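Long-range contact in chloromuconate cycloisomerase (Rhodococcus opacus, PDB 4M0X), which is a manganese-binding enzyme of the enolase superfamily, in which an N-terminal domain of sheet and helices accompanies a barrel-like C-terminal domain: residues I78-S90 with I107-S119. Residues are numbered along the deposited sequence; the frame is centred on the assembly and turned at random.
Unlike the reference sequence in segment 107-119: Asp-113 (reference Thr), Asp-114 (reference Ser), Arg-115 (reference Ala).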
# COMPACT_ATOMS: atom_id res chain seq x y z
N ILE A 78 -26.66 30.73 -21.60
CA ILE A 78 -25.81 31.91 -21.85
C ILE A 78 -26.59 33.14 -22.32
O ILE A 78 -26.37 34.25 -21.82
CB ILE A 78 -24.63 31.59 -22.82
CG1 ILE A 78 -23.86 30.32 -22.36
CG2 ILE A 78 -23.69 32.78 -22.97
CD1 ILE A 78 -23.17 30.42 -21.02
N ILE A 79 -27.49 32.96 -23.28
CA ILE A 79 -28.39 34.04 -23.68
C ILE A 79 -29.27 34.51 -22.49
O ILE A 79 -29.99 33.71 -21.87
CB ILE A 79 -29.31 33.60 -24.84
CG1 ILE A 79 -28.52 32.85 -25.93
CG2 ILE A 79 -30.12 34.78 -25.36
CD1 ILE A 79 -27.78 33.71 -26.94
N GLY A 80 -29.20 35.80 -22.17
CA GLY A 80 -30.02 36.39 -21.12
C GLY A 80 -29.40 36.41 -19.73
O GLY A 80 -30.01 36.92 -18.77
N ARG A 81 -28.18 35.85 -19.64
CA ARG A 81 -27.42 35.77 -18.40
C ARG A 81 -26.59 37.02 -18.14
O ARG A 81 -26.28 37.79 -19.06
CB ARG A 81 -26.52 34.53 -18.43
CG ARG A 81 -25.14 34.71 -17.77
CD ARG A 81 -24.35 33.43 -17.45
NE ARG A 81 -25.15 32.27 -17.02
CZ ARG A 81 -25.75 32.15 -15.84
NH1 ARG A 81 -25.64 33.13 -14.94
NH2 ARG A 81 -26.46 31.04 -15.57
N ASP A 82 -26.25 37.23 -16.87
CA ASP A 82 -25.31 38.27 -16.47
C ASP A 82 -23.87 37.89 -16.90
O ASP A 82 -23.31 36.89 -16.43
CB ASP A 82 -25.40 38.46 -14.96
CG ASP A 82 -24.61 39.66 -14.45
OD1 ASP A 82 -23.87 40.35 -15.22
OD2 ASP A 82 -24.74 39.91 -13.22
N PRO A 83 -23.28 38.69 -17.80
CA PRO A 83 -22.00 38.38 -18.42
C PRO A 83 -20.86 38.21 -17.41
O PRO A 83 -19.86 37.54 -17.72
CB PRO A 83 -21.71 39.61 -19.29
CG PRO A 83 -22.95 40.40 -19.36
CD PRO A 83 -23.80 40.01 -18.20
N SER A 84 -21.01 38.83 -16.23
CA SER A 84 -19.97 38.74 -15.19
C SER A 84 -20.02 37.44 -14.37
O SER A 84 -19.11 37.20 -13.56
CB SER A 84 -20.02 39.95 -14.25
OG SER A 84 -21.26 39.98 -13.55
N THR A 85 -21.07 36.64 -14.55
CA THR A 85 -21.26 35.42 -13.77
C THR A 85 -20.76 34.19 -14.55
O THR A 85 -21.53 33.29 -14.91
CB THR A 85 -22.72 35.24 -13.22
OG1 THR A 85 -23.68 35.32 -14.28
CG2 THR A 85 -23.04 36.31 -12.26
N ILE A 86 -19.45 34.19 -14.79
CA ILE A 86 -18.76 33.15 -15.56
C ILE A 86 -18.74 31.85 -14.79
O ILE A 86 -18.83 30.76 -15.39
CB ILE A 86 -17.32 33.61 -15.92
CG1 ILE A 86 -17.39 34.82 -16.86
CG2 ILE A 86 -16.52 32.50 -16.59
CD1 ILE A 86 -16.56 35.98 -16.41
N GLY A 87 -18.63 31.96 -13.47
CA GLY A 87 -18.67 30.81 -12.58
C GLY A 87 -19.95 30.01 -12.75
O GLY A 87 -19.91 28.79 -12.99
N VAL A 88 -21.09 30.70 -12.67
CA VAL A 88 -22.40 30.03 -12.73
C VAL A 88 -22.69 29.54 -14.14
O VAL A 88 -23.41 28.55 -14.32
CB VAL A 88 -23.57 30.94 -12.28
CG1 VAL A 88 -24.86 30.11 -12.14
CG2 VAL A 88 -23.24 31.65 -10.98
N ALA A 89 -22.14 30.25 -15.12
CA ALA A 89 -22.35 29.91 -16.51
C ALA A 89 -21.62 28.59 -16.76
O ALA A 89 -22.12 27.72 -17.48
CB ALA A 89 -21.82 31.01 -17.41
N SER A 90 -20.45 28.43 -16.13
CA SER A 90 -19.69 27.21 -16.29
C SER A 90 -20.39 26.06 -15.62
O SER A 90 -20.46 24.97 -16.19
CB SER A 90 -18.28 27.36 -15.74
OG SER A 90 -17.58 28.32 -16.48
N ILE A 107 -16.92 29.14 -25.20
CA ILE A 107 -17.85 30.01 -24.46
C ILE A 107 -17.25 30.62 -23.18
O ILE A 107 -17.34 31.84 -22.98
CB ILE A 107 -19.07 29.23 -24.05
CG1 ILE A 107 -19.78 28.76 -25.30
CG2 ILE A 107 -19.95 30.07 -23.13
CD1 ILE A 107 -21.10 28.04 -25.06
N GLU A 108 -16.70 29.78 -22.30
CA GLU A 108 -16.13 30.29 -21.05
C GLU A 108 -15.08 31.33 -21.42
O GLU A 108 -15.01 32.38 -20.82
CB GLU A 108 -15.51 29.16 -20.21
CG GLU A 108 -15.09 29.55 -18.78
CD GLU A 108 -13.58 29.72 -18.59
OE1 GLU A 108 -12.91 30.14 -19.55
OE2 GLU A 108 -13.04 29.46 -17.49
N THR A 109 -14.31 31.03 -22.46
CA THR A 109 -13.20 31.87 -22.88
C THR A 109 -13.71 33.20 -23.52
O THR A 109 -13.28 34.28 -23.16
CB THR A 109 -12.25 30.98 -23.72
OG1 THR A 109 -10.97 30.93 -23.11
CG2 THR A 109 -12.15 31.30 -25.20
N ALA A 110 -14.68 33.11 -24.43
CA ALA A 110 -15.30 34.29 -24.99
C ALA A 110 -15.83 35.19 -23.88
O ALA A 110 -15.66 36.41 -23.95
CB ALA A 110 -16.43 33.91 -25.92
N LEU A 111 -16.47 34.58 -22.88
CA LEU A 111 -16.92 35.28 -21.70
C LEU A 111 -15.82 36.05 -20.96
O LEU A 111 -16.06 37.20 -20.53
CB LEU A 111 -17.57 34.31 -20.75
CG LEU A 111 -19.08 34.35 -20.65
CD1 LEU A 111 -19.77 35.16 -21.74
CD2 LEU A 111 -19.57 32.91 -20.59
N TRP A 112 -14.64 35.45 -20.81
CA TRP A 112 -13.52 36.17 -20.20
C TRP A 112 -12.99 37.31 -21.09
O TRP A 112 -12.69 38.41 -20.61
CB TRP A 112 -12.40 35.23 -19.83
CG TRP A 112 -12.59 34.43 -18.58
CD1 TRP A 112 -12.65 33.07 -18.50
CD2 TRP A 112 -12.68 34.92 -17.24
NE1 TRP A 112 -12.79 32.68 -17.19
CE2 TRP A 112 -12.82 33.80 -16.39
CE3 TRP A 112 -12.65 36.20 -16.67
CZ2 TRP A 112 -12.95 33.91 -15.00
CZ3 TRP A 112 -12.78 36.31 -15.28
CH2 TRP A 112 -12.92 35.16 -14.46
N ASP A 113 -12.87 37.06 -22.39
CA ASP A 113 -12.53 38.12 -23.35
C ASP A 113 -13.48 39.36 -23.24
O ASP A 113 -13.04 40.51 -23.17
CB ASP A 113 -12.56 37.53 -24.75
CG ASP A 113 -12.03 38.48 -25.80
OD1 ASP A 113 -10.81 38.76 -25.79
OD2 ASP A 113 -12.82 38.93 -26.66
N ASP A 114 -14.78 39.09 -23.23
CA ASP A 114 -15.84 40.08 -22.95
C ASP A 114 -15.51 40.84 -21.65
O ASP A 114 -15.57 42.09 -21.59
CB ASP A 114 -17.18 39.34 -22.82
CG ASP A 114 -18.43 40.24 -23.02
OD1 ASP A 114 -18.30 41.42 -23.42
OD2 ASP A 114 -19.56 39.75 -22.75
N ARG A 115 -15.14 40.10 -20.61
CA ARG A 115 -14.92 40.71 -19.32
C ARG A 115 -13.78 41.70 -19.43
O ARG A 115 -13.96 42.90 -19.20
CB ARG A 115 -14.63 39.64 -18.28
CG ARG A 115 -15.10 40.02 -16.90
CD ARG A 115 -16.61 39.91 -16.79
NE ARG A 115 -17.04 40.68 -15.64
CZ ARG A 115 -17.19 42.00 -15.62
NH1 ARG A 115 -16.98 42.73 -16.71
NH2 ARG A 115 -17.55 42.60 -14.50
N GLU A 116 -12.61 41.18 -19.82
CA GLU A 116 -11.42 41.99 -20.08
C GLU A 116 -11.70 43.24 -20.90
O GLU A 116 -11.14 44.29 -20.65
N ARG A 117 -12.57 43.14 -21.88
CA ARG A 117 -12.89 44.33 -22.67
C ARG A 117 -13.90 45.30 -22.09
O ARG A 117 -13.80 46.49 -22.34
CB ARG A 117 -13.34 43.90 -24.02
CG ARG A 117 -12.17 43.38 -24.75
CD ARG A 117 -12.63 42.74 -26.00
NE ARG A 117 -11.50 42.12 -26.62
CZ ARG A 117 -11.59 41.36 -27.70
NH1 ARG A 117 -12.79 41.13 -28.23
NH2 ARG A 117 -10.51 40.82 -28.23
N ARG A 118 -14.89 44.79 -21.36
CA ARG A 118 -15.75 45.70 -20.63
C ARG A 118 -14.87 46.49 -19.65
O ARG A 118 -14.91 47.71 -19.65
CB ARG A 118 -16.91 44.95 -19.97
CG ARG A 118 -17.76 44.19 -20.97
CD ARG A 118 -18.75 43.24 -20.29
NE ARG A 118 -18.34 41.83 -20.40
CZ ARG A 118 -18.46 40.91 -19.43
NH1 ARG A 118 -18.97 41.26 -18.25
NH2 ARG A 118 -18.06 39.64 -19.63
N SER A 119 -14.02 45.79 -18.87
CA SER A 119 -13.13 46.44 -17.91
C SER A 119 -11.94 47.15 -18.57
O SER A 119 -11.22 47.88 -17.92
CB SER A 119 -12.62 45.42 -16.88
OG SER A 119 -13.62 45.04 -15.95
O HOH W 1 -15.49 29.42 -15.66
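Ile-86 fills the tight part of this contact. It sits as a knob in a hole formed by Glu-108, Leu-111, Trp-112 and Arg-115. Its CD1 lies over the face of the Trp-112 six-membered ring, 3.9 Å from the centroid and 11° off the normal, a CH-pi contact. With chi1 -65°, CG1 is anti to the carbonyl carbon and CG2 anti to the backbone N, which places CG2 over the same indole face near NE1. Ile-86 CG1 packs on Leu-111 CB at 3.9 Å. Beyond it, Ala-89 and Ile-78 CD1 meet Leu-111 CD2, and Ile-78 CD1 also reaches Ile-107 CG2 at 3.9 Å.

The two segments belong to the antiparallel helix pair 86-96 and 101-118 of the N-terminal domain. The axes of 86-90 and 107-118 come within 10.4 Å of each other. Leu-111 also touches Val-38 of the sheet. Glu-108 accepts from Leu-278 N and Ser-279 N, tying this pair to the region of the C-terminal domain. A water donates to Glu-108 OE2 and is hydrogen-bonded to Ser-90 OG, bridging the segments.

The looser side is limited to Arg-118 and Ser-84, both partly exposed. Pro-83 CB lies over one face of the Arg-118 guanidinium. Arg-118 NH2 gives a weak hydrogen bond to Pro-83 O (3.4 Å). Arg-115 passes Ser-84 CB, and its NH2 forms a salt bridge with Asp-125 OD2 of the second subunit, which covers it.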